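Local coordinates for probable protein phosphatase 2C 50 (Oryza sativa subsp. japonica, PDB 5ZCG) that probably removes phosphate from phosphoserine and phosphothreonine residues of proteins, using magnesium ions, as a member of the PP2C family, at residues F57-G62 / G162-V167; D61-A66 / L211-S216. The protein carries 5 engineered substitutions. One frame throughout, in Å; residues are numbered along the deposited sequence.

Contact 1: F57-G62 / G162-V167; sequences FGVFDG and GDSRIV. With MG (magnesium ion), chain F; MG (magnesium ion), chain E.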
# COMPACT_ATOMS: atom_id res chain seq x y z
N PHE A 57 12.39 -0.57 -14.07
CA PHE A 57 12.78 -0.82 -12.69
C PHE A 57 11.63 -0.40 -11.78
O PHE A 57 10.96 0.59 -12.04
CB PHE A 57 14.06 -0.07 -12.31
CG PHE A 57 15.22 -0.38 -13.22
CD1 PHE A 57 16.03 -1.48 -12.97
CD2 PHE A 57 15.48 0.41 -14.32
CE1 PHE A 57 17.09 -1.77 -13.80
CE2 PHE A 57 16.54 0.11 -15.16
CZ PHE A 57 17.35 -0.98 -14.90
N GLY A 58 11.40 -1.18 -10.73
CA GLY A 58 10.29 -0.87 -9.86
C GLY A 58 10.50 -1.33 -8.44
O GLY A 58 11.08 -2.39 -8.19
N VAL A 59 10.01 -0.53 -7.49
CA VAL A 59 9.99 -0.91 -6.08
C VAL A 59 8.55 -0.83 -5.60
O VAL A 59 7.87 0.18 -5.82
CB VAL A 59 10.92 -0.02 -5.24
CG1 VAL A 59 10.69 -0.25 -3.74
CG2 VAL A 59 12.38 -0.29 -5.61
N PHE A 60 8.09 -1.91 -4.96
CA PHE A 60 6.71 -2.07 -4.54
C PHE A 60 6.70 -2.40 -3.05
O PHE A 60 7.09 -3.50 -2.65
CB PHE A 60 6.02 -3.16 -5.35
CG PHE A 60 6.39 -3.15 -6.81
CD1 PHE A 60 5.78 -2.27 -7.68
CD2 PHE A 60 7.38 -3.99 -7.29
CE1 PHE A 60 6.13 -2.24 -9.02
CE2 PHE A 60 7.74 -3.96 -8.62
CZ PHE A 60 7.11 -3.09 -9.49
N ASP A 61 6.26 -1.45 -2.24
CA ASP A 61 6.27 -1.58 -0.79
C ASP A 61 4.88 -2.06 -0.37
O ASP A 61 3.93 -1.28 -0.34
CB ASP A 61 6.67 -0.25 -0.16
CG ASP A 61 6.71 -0.28 1.36
OD1 ASP A 61 6.28 -1.28 1.98
OD2 ASP A 61 7.19 0.72 1.93
N GLY A 62 4.77 -3.35 -0.04
CA GLY A 62 3.50 -3.89 0.37
C GLY A 62 3.20 -3.65 1.84
O GLY A 62 4.10 -3.52 2.67
N GLY A 162 2.20 6.23 -4.17
CA GLY A 162 2.47 5.87 -2.79
C GLY A 162 3.61 6.66 -2.17
O GLY A 162 3.94 7.75 -2.66
N ASP A 163 4.21 6.14 -1.10
CA ASP A 163 5.28 6.86 -0.41
C ASP A 163 6.65 6.23 -0.60
O ASP A 163 7.58 6.55 0.14
CB ASP A 163 4.96 7.01 1.08
CG ASP A 163 4.78 5.69 1.79
OD1 ASP A 163 5.17 4.63 1.24
OD2 ASP A 163 4.24 5.70 2.91
N SER A 164 6.80 5.31 -1.55
CA SER A 164 8.14 5.02 -2.03
C SER A 164 8.61 6.19 -2.89
O SER A 164 7.83 7.08 -3.27
CB SER A 164 8.16 3.71 -2.81
OG SER A 164 7.79 2.61 -1.99
N ARG A 165 9.90 6.21 -3.20
CA ARG A 165 10.46 7.38 -3.85
C ARG A 165 11.60 6.99 -4.79
O ARG A 165 12.32 6.02 -4.54
CB ARG A 165 10.95 8.40 -2.81
CG ARG A 165 11.35 9.75 -3.36
CD ARG A 165 12.03 10.56 -2.28
NE ARG A 165 11.17 10.70 -1.10
CZ ARG A 165 11.61 11.00 0.12
NH1 ARG A 165 12.91 11.18 0.33
NH2 ARG A 165 10.75 11.11 1.13
N ILE A 166 11.73 7.74 -5.88
CA ILE A 166 12.87 7.63 -6.78
C ILE A 166 13.56 8.99 -6.84
O ILE A 166 12.90 10.03 -6.92
CB ILE A 166 12.46 7.16 -8.19
CG1 ILE A 166 13.67 7.23 -9.13
CG2 ILE A 166 11.31 7.99 -8.71
CD1 ILE A 166 13.44 6.59 -10.47
N VAL A 167 14.88 8.97 -6.77
CA VAL A 167 15.69 10.18 -6.81
C VAL A 167 16.74 10.02 -7.90
O VAL A 167 17.28 8.92 -8.10
CB VAL A 167 16.35 10.46 -5.44
CG1 VAL A 167 17.17 11.75 -5.49
CG2 VAL A 167 15.30 10.55 -4.35
MG MG F . 5.60 -2.46 3.76
MG MG E . 7.97 0.41 4.05
O HOH W 1 7.58 2.85 0.80
O HOH W 2 4.60 2.37 2.39
O HOH W 3 6.46 1.22 4.88
O HOH W 4 7.00 -1.26 4.75
O HOH W 5 9.63 -0.56 3.17
O HOH W 6 4.57 -0.74 4.76
O HOH W 7 5.33 -3.94 5.50
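Asp-61 and Ser-164 meet at the dinuclear magnesium centre of the PP2C fold, where the end of strand 53-63 in one sheet of the β-sandwich faces the turn leading into strand 165-170 of the other. The contact illustrates how a second segment can meet a metal ligand by a van der Waals touch and through ordered water. Ser-164 OG touches the methylene of Asp-61, lying 3.6 Å from its CB, while the carboxylate, with CG anti to the backbone N (chi1 -180°), reaches past it to the metals. Each carboxylate oxygen takes one ion: OD1 of Asp-61 binds the chain F magnesium at 2.2 Å and OD2 the chain E magnesium at 2.3 Å. Gly-62 O adds a backbone ligand to the former, Asp-249 and Asp-311 complete the latter, and water 4 bridges both. Ser-164 OG, set beside its own backbone N, is hydrogen-bonded to Thr-145 OG1, the same hydroxyl that meets Asp-61 N; one threonine thus links both segments.

Asp-163 is the second acidic neighbour. Its OD1 stands 4.5 Å from Asp-61 OD2, and two waters fill the approach. Water 2 is 2.6 Å from Asp-163 OD1 and makes a weak 3.1 Å bond to Asp-61 OD2. Water 1 lies 2.8 Å from Ser-164 OG and also reaches both carboxylates, although its very short approach to Asp-61 makes that bond doubtful. Lys-182 pairs with Asp-163 OD2. The magnesium ions and this lysine would probably offset the repulsion between the two buried carboxylates, with water coupling metal ligand to second shell.

Contact 2: D61-A66 / L211-S216; sequences DGHGGA and LAMSRS. With MG (magnesium ion), chain F; MG (magnesium ion), chain E.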
# COMPACT_ATOMS: atom_id res chain seq x y z
N ASP A 61 6.26 -1.45 -2.24
CA ASP A 61 6.27 -1.58 -0.79
C ASP A 61 4.88 -2.06 -0.37
O ASP A 61 3.93 -1.28 -0.34
CB ASP A 61 6.67 -0.25 -0.16
CG ASP A 61 6.71 -0.28 1.36
OD1 ASP A 61 6.28 -1.28 1.98
OD2 ASP A 61 7.19 0.72 1.93
N GLY A 62 4.77 -3.35 -0.04
CA GLY A 62 3.50 -3.89 0.37
C GLY A 62 3.20 -3.65 1.84
O GLY A 62 4.10 -3.52 2.67
N HIS A 63 1.91 -3.52 2.14
CA HIS A 63 1.39 -3.46 3.50
C HIS A 63 0.18 -4.37 3.59
O HIS A 63 -0.49 -4.65 2.59
CB HIS A 63 1.03 -2.03 3.93
CG HIS A 63 0.12 -1.32 2.98
ND1 HIS A 63 0.59 -0.47 2.00
CD2 HIS A 63 -1.23 -1.36 2.83
CE1 HIS A 63 -0.43 -0.00 1.30
NE2 HIS A 63 -1.54 -0.53 1.78
N GLY A 64 -0.11 -4.84 4.81
CA GLY A 64 -1.14 -5.85 5.02
C GLY A 64 -0.76 -7.24 4.57
O GLY A 64 -1.54 -8.17 4.77
N GLY A 65 0.42 -7.40 4.00
CA GLY A 65 0.83 -8.65 3.38
C GLY A 65 1.77 -8.35 2.23
O GLY A 65 2.00 -7.20 1.87
N ALA A 66 2.31 -9.42 1.65
CA ALA A 66 3.23 -9.30 0.53
C ALA A 66 2.56 -9.53 -0.82
O ALA A 66 3.21 -9.35 -1.86
CB ALA A 66 4.39 -10.28 0.69
N LEU A 211 -4.25 4.69 7.25
CA LEU A 211 -3.19 4.43 6.28
C LEU A 211 -2.38 5.70 6.05
O LEU A 211 -2.95 6.76 5.77
CB LEU A 211 -3.79 3.95 4.95
CG LEU A 211 -2.86 3.36 3.89
CD1 LEU A 211 -2.44 1.95 4.29
CD2 LEU A 211 -3.54 3.34 2.54
N ALA A 212 -1.06 5.58 6.16
CA ALA A 212 -0.16 6.72 6.10
C ALA A 212 0.21 7.11 4.68
O ALA A 212 1.26 7.74 4.47
CB ALA A 212 1.11 6.44 6.92
N MET A 213 -0.61 6.74 3.70
CA MET A 213 -0.42 7.13 2.32
C MET A 213 -1.79 7.38 1.69
O MET A 213 -2.78 6.74 2.05
CB MET A 213 0.32 6.06 1.51
CG MET A 213 -0.44 4.75 1.38
SD MET A 213 0.52 3.54 0.45
CE MET A 213 2.13 4.16 0.79
N SER A 214 -1.83 8.33 0.76
CA SER A 214 -3.08 8.71 0.11
C SER A 214 -3.30 7.99 -1.22
O SER A 214 -4.40 8.06 -1.77
CB SER A 214 -3.11 10.23 -0.13
OG SER A 214 -1.89 10.69 -0.67
N ARG A 215 -2.29 7.30 -1.74
CA ARG A 215 -2.41 6.54 -2.98
C ARG A 215 -1.68 5.22 -2.82
O ARG A 215 -0.64 5.16 -2.16
CB ARG A 215 -1.85 7.31 -4.19
CG ARG A 215 -2.37 8.73 -4.31
CD ARG A 215 -2.30 9.24 -5.73
NE ARG A 215 -2.53 10.68 -5.76
CZ ARG A 215 -2.40 11.44 -6.84
NH1 ARG A 215 -2.04 10.89 -7.99
NH2 ARG A 215 -2.63 12.74 -6.77
N SER A 216 -2.22 4.18 -3.44
CA SER A 216 -1.61 2.86 -3.45
C SER A 216 -2.33 2.00 -4.48
O SER A 216 -3.34 2.40 -5.05
CB SER A 216 -1.67 2.20 -2.07
OG SER A 216 -2.79 1.35 -1.97
MG MG F . 5.60 -2.46 3.76
MG MG E . 7.97 0.41 4.05
O HOH W 3 6.46 1.22 4.88
O HOH W 4 7.00 -1.26 4.75
O HOH W 5 9.63 -0.56 3.17
O HOH W 6 4.57 -0.74 4.76
O HOH W 7 5.33 -3.94 5.50
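His-63 packs against Leu-211 and Met-213 just beyond the metal-binding Asp-61 and Gly-62, in the DGHGG motif of the PP2C fold, where strand 53-63 gives way to a glycine turn. The tight part is the imidazole. Leu-211 CD1 sits over one face of the ring, displaced toward the rim, in a CH-π contact 3.9 Å from the centroid and 25° off the normal. Met-213 SD approaches obliquely in a Met-aromatic contact, 4.7 Å from the centroid, while Ser-216 CB comes up to the ring edge. The ring is swung to this loop by a chi1 of 52°, which puts CG between the backbone N and the carbonyl carbon.

The looser side is the turn 64-66, which leads away from the loop and leaves Gly-65 and Ala-66 partly exposed. The chain of another protein packs its backbone on His-63 and Leu-211, and one of its polar side chains hydrogen-bonds Gly-64 N. Replacing the imidazole by the methyl of an alanine is likely to leave a gap beneath Leu-211 CD1 and take one hydrogen-bond mate from Asp-219 OD2. As it stands, His-63 NE2 has Leu-211 CD1 at 3.6 Å and hydrogen-bonds Asp-219 OD2, the oxygen that also binds Ser-216 OG.

Overall arrangement
Followed from the N terminus, the chain sets down one starting point for both contacts: the end of strand 53-63, with Asp-61 and Gly-62 common to the two. Contact 1 closes the first loop, 99 residues rich in helix, when 162-167 arrives from the end of strand 155-161 and leads into the opposing sheet. Contact 2 closes a longer one of 144 residues, and apart from the first residues of 57-62 the shorter loop lies within its span. The centres are 11 Å apart, yet the second segments meet, Met-213 CE packing on Asp-163 OD1. Contact 1 ties sheet to sheet near the middle of the fold; contact 2, farther out, ties the strand end to the loop before strand 217-218.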